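PDB 5HU4: cysteine protease from Listeria monocytogenes, which anchors surface proteins to the cell wall as a class A sortase transpeptidase, cleaving their C-terminal sorting signal and passing through a thioester intermediate. Local coordinates for residues G49-M63 against L108-F121. Numbering follows the deposited sequence.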
loop_
_atom_site.group_PDB
_atom_site.type_symbol
_atom_site.label_atom_id
_atom_site.label_comp_id
_atom_site.label_asym_id
_atom_site.label_seq_id
_atom_site.Cartn_x
_atom_site.Cartn_y
_atom_site.Cartn_z
ATOM N N GLY A 49 6.517 -2.053 0.771
ATOM C CA GLY A 49 7.284 -0.832 0.614
ATOM C C GLY A 49 8.377 -0.770 1.660
ATOM O O GLY A 49 8.126 -1.005 2.841
ATOM N N HIS A 50 9.592 -0.458 1.228
ATOM C CA HIS A 50 10.742 -0.477 2.123
ATOM C C HIS A 50 10.645 0.589 3.209
ATOM O O HIS A 50 10.058 1.653 3.006
ATOM C CB HIS A 50 12.037 -0.289 1.332
ATOM C CG HIS A 50 13.256 -0.805 2.040
ATOM N ND1 HIS A 50 13.461 -2.139 2.282
ATOM C CD2 HIS A 50 14.322 -0.148 2.559
ATOM C CE1 HIS A 50 14.616 -2.294 2.922
ATOM N NE2 HIS A 50 15.150 -1.106 3.099
ATOM N N HIS A 51 11.219 0.284 4.367
ATOM C CA HIS A 51 11.327 1.242 5.456
ATOM C C HIS A 51 12.765 1.737 5.523
ATOM O O HIS A 51 13.647 1.041 6.027
ATOM C CB HIS A 51 10.901 0.607 6.783
ATOM C CG HIS A 51 10.835 1.568 7.929
ATOM N ND1 HIS A 51 10.314 1.224 9.158
ATOM C CD2 HIS A 51 11.221 2.863 8.036
ATOM C CE1 HIS A 51 10.384 2.262 9.972
ATOM N NE2 HIS A 51 10.932 3.269 9.316
ATOM N N MET A 52 13.000 2.937 5.003
ATOM C CA MET A 52 14.346 3.494 4.945
ATOM C C MET A 52 14.677 4.272 6.213
ATOM O O MET A 52 13.793 4.557 7.020
ATOM C CB MET A 52 14.497 4.394 3.717
ATOM C CG MET A 52 14.293 3.670 2.397
ATOM S SD MET A 52 14.627 4.720 0.974
ATOM C CE MET A 52 16.393 4.968 1.144
ATOM N N ARG A 53 15.954 4.606 6.384
ATOM C CA ARG A 53 16.391 5.386 7.538
ATOM C C ARG A 53 15.683 6.735 7.543
ATOM O O ARG A 53 15.267 7.227 8.592
ATOM C CB ARG A 53 17.908 5.576 7.531
ATOM C CG ARG A 53 18.446 6.205 8.805
ATOM C CD ARG A 53 18.126 5.337 10.011
ATOM N NE ARG A 53 18.192 6.086 11.263
ATOM C CZ ARG A 53 17.148 6.679 11.834
ATOM N NH1 ARG A 53 15.950 6.609 11.266
ATOM N NH2 ARG A 53 17.299 7.340 12.973
ATOM N N ASP A 54 15.551 7.325 6.361
ATOM C CA ASP A 54 14.711 8.499 6.188
ATOM C C ASP A 54 13.260 8.056 6.334
ATOM O O ASP A 54 12.682 7.478 5.413
ATOM C CB ASP A 54 14.962 9.157 4.829
ATOM C CG ASP A 54 14.170 10.440 4.638
ATOM O OD1 ASP A 54 13.505 10.888 5.596
ATOM O OD2 ASP A 54 14.219 11.007 3.526
ATOM N N GLU A 55 12.682 8.330 7.499
ATOM C CA GLU A 55 11.358 7.824 7.855
ATOM C C GLU A 55 10.241 8.362 6.963
ATOM O O GLU A 55 9.115 7.867 7.010
ATOM C CB GLU A 55 11.049 8.159 9.316
ATOM C CG GLU A 55 12.104 7.681 10.301
ATOM C CD GLU A 55 12.213 6.169 10.353
ATOM O OE1 GLU A 55 11.206 5.511 10.687
ATOM O OE2 GLU A 55 13.306 5.639 10.059
ATOM N N SER A 56 10.552 9.369 6.155
ATOM C CA SER A 56 9.556 9.985 5.283
ATOM C C SER A 56 9.455 9.279 3.934
ATOM O O SER A 56 8.546 9.548 3.149
ATOM C CB SER A 56 9.884 11.465 5.067
ATOM O OG SER A 56 11.157 11.622 4.463
ATOM N N MET A 57 10.389 8.369 3.673
ATOM C CA MET A 57 10.464 7.699 2.378
ATOM C C MET A 57 9.593 6.449 2.298
ATOM O O MET A 57 9.454 5.712 3.276
ATOM C CB MET A 57 11.914 7.327 2.062
ATOM C CG MET A 57 12.867 8.504 2.049
ATOM S SD MET A 57 13.031 9.268 0.426
ATOM C CE MET A 57 13.870 7.967 -0.473
ATOM N N LEU A 58 9.015 6.229 1.120
ATOM C CA LEU A 58 8.281 5.005 0.796
ATOM C C LEU A 58 7.196 4.653 1.817
ATOM O O LEU A 58 6.256 5.420 2.019
ATOM C CB LEU A 58 9.261 3.839 0.640
ATOM C CG LEU A 58 10.326 4.049 -0.441
ATOM C CD1 LEU A 58 11.310 2.890 -0.481
ATOM C CD2 LEU A 58 9.677 4.253 -1.804
ATOM N N PHE A 59 7.326 3.491 2.455
ATOM C CA PHE A 59 6.317 3.034 3.409
ATOM C C PHE A 59 6.726 3.256 4.859
ATOM O O PHE A 59 6.090 2.739 5.774
ATOM C CB PHE A 59 6.000 1.555 3.192
ATOM C CG PHE A 59 4.816 1.316 2.303
ATOM C CD1 PHE A 59 4.193 2.375 1.661
ATOM C CD2 PHE A 59 4.314 0.039 2.119
ATOM C CE1 PHE A 59 3.102 2.160 0.845
ATOM C CE2 PHE A 59 3.223 -0.181 1.305
ATOM C CZ PHE A 59 2.616 0.880 0.666
ATOM N N GLY A 60 7.795 4.013 5.060
ATOM C CA GLY A 60 8.185 4.446 6.390
ATOM C C GLY A 60 7.069 5.079 7.210
ATOM O O GLY A 60 6.835 4.667 8.346
ATOM N N PRO A 61 6.373 6.084 6.647
ATOM C CA PRO A 61 5.342 6.793 7.418
ATOM C C PRO A 61 4.095 5.978 7.781
ATOM O O PRO A 61 3.321 6.440 8.619
ATOM C CB PRO A 61 4.951 7.950 6.490
ATOM C CG PRO A 61 6.125 8.143 5.606
ATOM C CD PRO A 61 6.652 6.767 5.370
ATOM N N ILE A 62 3.890 4.807 7.184
ATOM C CA ILE A 62 2.678 4.042 7.477
ATOM C C ILE A 62 2.782 3.349 8.834
ATOM O O ILE A 62 1.836 2.702 9.283
ATOM C CB ILE A 62 2.367 2.991 6.386
ATOM C CG1 ILE A 62 3.243 1.750 6.554
ATOM C CG2 ILE A 62 2.510 3.599 4.998
ATOM C CD1 ILE A 62 2.741 0.550 5.781
ATOM N N MET A 63 3.933 3.493 9.485
ATOM C CA MET A 63 4.093 3.060 10.867
ATOM C C MET A 63 3.160 3.854 11.773
ATOM O O MET A 63 2.707 3.360 12.807
ATOM C CB MET A 63 5.543 3.236 11.328
ATOM C CG MET A 63 6.549 2.348 10.618
ATOM S SD MET A 63 6.628 0.683 11.308
ATOM C CE MET A 63 6.857 1.043 13.048
ATOM N N LEU A 108 -0.961 -3.271 3.500
ATOM C CA LEU A 108 0.308 -2.560 3.402
ATOM C C LEU A 108 1.352 -3.190 4.319
ATOM O O LEU A 108 1.115 -3.366 5.515
ATOM C CB LEU A 108 0.124 -1.081 3.743
ATOM C CG LEU A 108 -0.974 -0.354 2.963
ATOM C CD1 LEU A 108 -0.902 1.145 3.201
ATOM C CD2 LEU A 108 -0.875 -0.674 1.480
ATOM N N ILE A 109 2.505 -3.528 3.752
ATOM C CA ILE A 109 3.543 -4.226 4.499
ATOM C C ILE A 109 4.888 -3.510 4.427
ATOM O O ILE A 109 5.374 -3.182 3.344
ATOM C CB ILE A 109 3.723 -5.671 3.989
ATOM C CG1 ILE A 109 2.385 -6.412 3.996
ATOM C CG2 ILE A 109 4.755 -6.412 4.829
ATOM C CD1 ILE A 109 2.474 -7.838 3.511
ATOM N N THR A 110 5.482 -3.272 5.592
ATOM C CA THR A 110 6.810 -2.677 5.672
ATOM C C THR A 110 7.555 -3.201 6.894
ATOM O O THR A 110 6.946 -3.740 7.819
ATOM C CB THR A 110 6.744 -1.137 5.735
ATOM O OG1 THR A 110 8.041 -0.587 5.471
ATOM C CG2 THR A 110 6.259 -0.670 7.101
ATOM N N CYS A 111 8.875 -3.053 6.887
ATOM C CA CYS A 111 9.684 -3.437 8.037
ATOM C C CYS A 111 9.396 -2.493 9.197
ATOM O O CYS A 111 9.101 -1.317 8.985
ATOM C CB CYS A 111 11.173 -3.421 7.684
ATOM S SG CYS A 111 11.597 -4.339 6.184
ATOM N N ASP A 112 9.472 -3.006 10.422
ATOM C CA ASP A 112 9.179 -2.185 11.591
ATOM C C ASP A 112 10.371 -1.300 11.950
ATOM O O ASP A 112 10.261 -0.408 12.792
ATOM C CB ASP A 112 8.783 -3.061 12.782
ATOM C CG ASP A 112 9.962 -3.792 13.393
ATOM O OD1 ASP A 112 10.785 -4.342 12.632
ATOM O OD2 ASP A 112 10.065 -3.817 14.637
ATOM N N LYS A 113 11.510 -1.560 11.310
ATOM C CA LYS A 113 12.717 -0.759 11.501
ATOM C C LYS A 113 13.410 -0.508 10.162
ATOM O O LYS A 113 13.208 -1.259 9.208
ATOM C CB LYS A 113 13.693 -1.449 12.465
ATOM C CG LYS A 113 13.047 -2.208 13.612
ATOM C CD LYS A 113 14.078 -2.988 14.413
ATOM C CE LYS A 113 14.481 -2.233 15.669
ATOM N NZ LYS A 113 13.295 -1.857 16.487
ATOM N N PRO A 114 14.223 0.559 10.082
ATOM C CA PRO A 114 15.046 0.778 8.888
ATOM C C PRO A 114 16.275 -0.128 8.856
ATOM O O PRO A 114 16.902 -0.283 7.807
ATOM C CB PRO A 114 15.455 2.247 9.009
ATOM C CG PRO A 114 15.421 2.520 10.468
ATOM C CD PRO A 114 14.286 1.701 11.012
ATOM N N THR A 115 16.616 -0.713 10.000
ATOM C CA THR A 115 17.719 -1.665 10.072
ATOM C C THR A 115 17.210 -3.070 9.776
ATOM O O THR A 115 16.023 -3.259 9.507
ATOM C CB THR A 115 18.402 -1.645 11.451
ATOM O OG1 THR A 115 17.407 -1.596 12.480
ATOM C CG2 THR A 115 19.303 -0.426 11.578
ATOM N N GLU A 116 18.105 -4.052 9.822
ATOM C CA GLU A 116 17.725 -5.432 9.548
ATOM C C GLU A 116 16.793 -5.953 10.633
ATOM O O GLU A 116 17.054 -5.791 11.827
ATOM C CB GLU A 116 18.959 -6.331 9.432
ATOM C CG GLU A 116 19.202 -6.892 8.029
ATOM C CD GLU A 116 17.935 -7.397 7.351
ATOM O OE1 GLU A 116 17.091 -8.025 8.029
ATOM O OE2 GLU A 116 17.780 -7.155 6.133
ATOM N N THR A 117 15.699 -6.574 10.205
ATOM C CA THR A 117 14.687 -7.047 11.134
ATOM C C THR A 117 13.863 -8.183 10.544
ATOM O O THR A 117 13.653 -8.252 9.333
ATOM C CB THR A 117 13.742 -5.905 11.554
ATOM O OG1 THR A 117 12.724 -6.420 12.422
ATOM C CG2 THR A 117 13.095 -5.268 10.330
ATOM N N THR A 118 13.401 -9.076 11.412
ATOM C CA THR A 118 12.548 -10.180 11.001
ATOM C C THR A 118 11.087 -9.837 11.261
ATOM O O THR A 118 10.201 -10.668 11.073
ATOM C CB THR A 118 12.902 -11.480 11.744
ATOM O OG1 THR A 118 12.722 -11.291 13.153
ATOM C CG2 THR A 118 14.345 -11.870 11.469
ATOM N N LYS A 119 10.845 -8.607 11.700
ATOM C CA LYS A 119 9.499 -8.173 12.045
ATOM C C LYS A 119 8.934 -7.201 11.014
ATOM O O LYS A 119 9.655 -6.366 10.468
ATOM C CB LYS A 119 9.490 -7.537 13.439
ATOM C CG LYS A 119 9.753 -8.521 14.576
ATOM C CD LYS A 119 9.276 -9.926 14.219
ATOM C CE LYS A 119 9.471 -10.900 15.373
ATOM N NZ LYS A 119 8.656 -10.541 16.568
ATOM N N ARG A 120 7.638 -7.324 10.752
ATOM C CA ARG A 120 6.966 -6.485 9.769
ATOM C C ARG A 120 5.797 -5.737 10.393
ATOM O O ARG A 120 5.081 -6.285 11.233
ATOM C CB ARG A 120 6.465 -7.329 8.595
ATOM C CG ARG A 120 7.545 -8.097 7.856
ATOM C CD ARG A 120 8.409 -7.172 7.019
ATOM N NE ARG A 120 9.534 -7.882 6.418
ATOM C CZ ARG A 120 10.693 -8.097 7.029
ATOM N NH1 ARG A 120 10.890 -7.652 8.263
ATOM N NH2 ARG A 120 11.662 -8.753 6.404
ATOM N N PHE A 121 5.604 -4.487 9.984
ATOM C CA PHE A 121 4.403 -3.755 10.362
ATOM C C PHE A 121 3.363 -3.914 9.261
ATOM O O PHE A 121 3.672 -3.752 8.079
ATOM C CB PHE A 121 4.702 -2.275 10.608
ATOM C CG PHE A 121 3.501 -1.477 11.040
ATOM C CD1 PHE A 121 2.698 -0.841 10.105
ATOM C CD2 PHE A 121 3.172 -1.366 12.382
ATOM C CE1 PHE A 121 1.591 -0.112 10.501
ATOM C CE2 PHE A 121 2.067 -0.636 12.781
ATOM C CZ PHE A 121 1.277 -0.008 11.840
#
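His51 and Pro114 lie side by side at the active site of the sortase beta-barrel fold. Here the loop after strand 44-48 meets the end of strand 105-111 and the loop that follows it. Each segment brings one active-site residue: His50, the proton donor/acceptor, from the loop, and Cys111, which forms the acyl-thioester, from the strand. Cys111 SG stands obliquely to the His50 ring, 5.4 Å from its centroid. SG also sits over the centre of one face of the Arg120 guanidinium, whose NH2 forms a salt bridge with Glu92.

The neighbouring His51 ring is held at both ring nitrogens. Its CG lies anti to the backbone N (chi1 -173°), which carries the ring to the strand end. There ND1 donates to Cys111 O at 2.8 Å, in the ring plane but from above the carbonyl plane. NE2 donates to Glu55 OE1 from its syn side, tilted 35° out of the carboxylate plane; the oxygen lies in the ring plane. These two bonds fix the ring's rotation. Pro114 CD sits over one ring face, 4.2 Å from the centroid, a CH-pi contact. The Pro114 ring also touches Arg53 CD through CG. Arg53 NH1 bridges to Glu55 OE2, so Glu55 serves both His51 and Arg53.

Deeper in, Thr110 splits its two branches. Its hydroxyl donates to Gly49 O at 2.7 Å, while CG2 meets Ile62 CG1 tip to tip. Phe59 crosses Leu108 at about a right angle, CZ to CD2 at 3.9 Å, and Ile7 of strand 3-9 touches both.

At the far end, Met63 lies against one face of the Phe121 ring. CA is over that face, near the rim. The side chain, bent at chi2 and chi3, makes an oblique Met-aromatic contact, with SD 4.5 Å from the Phe121 ring centroid.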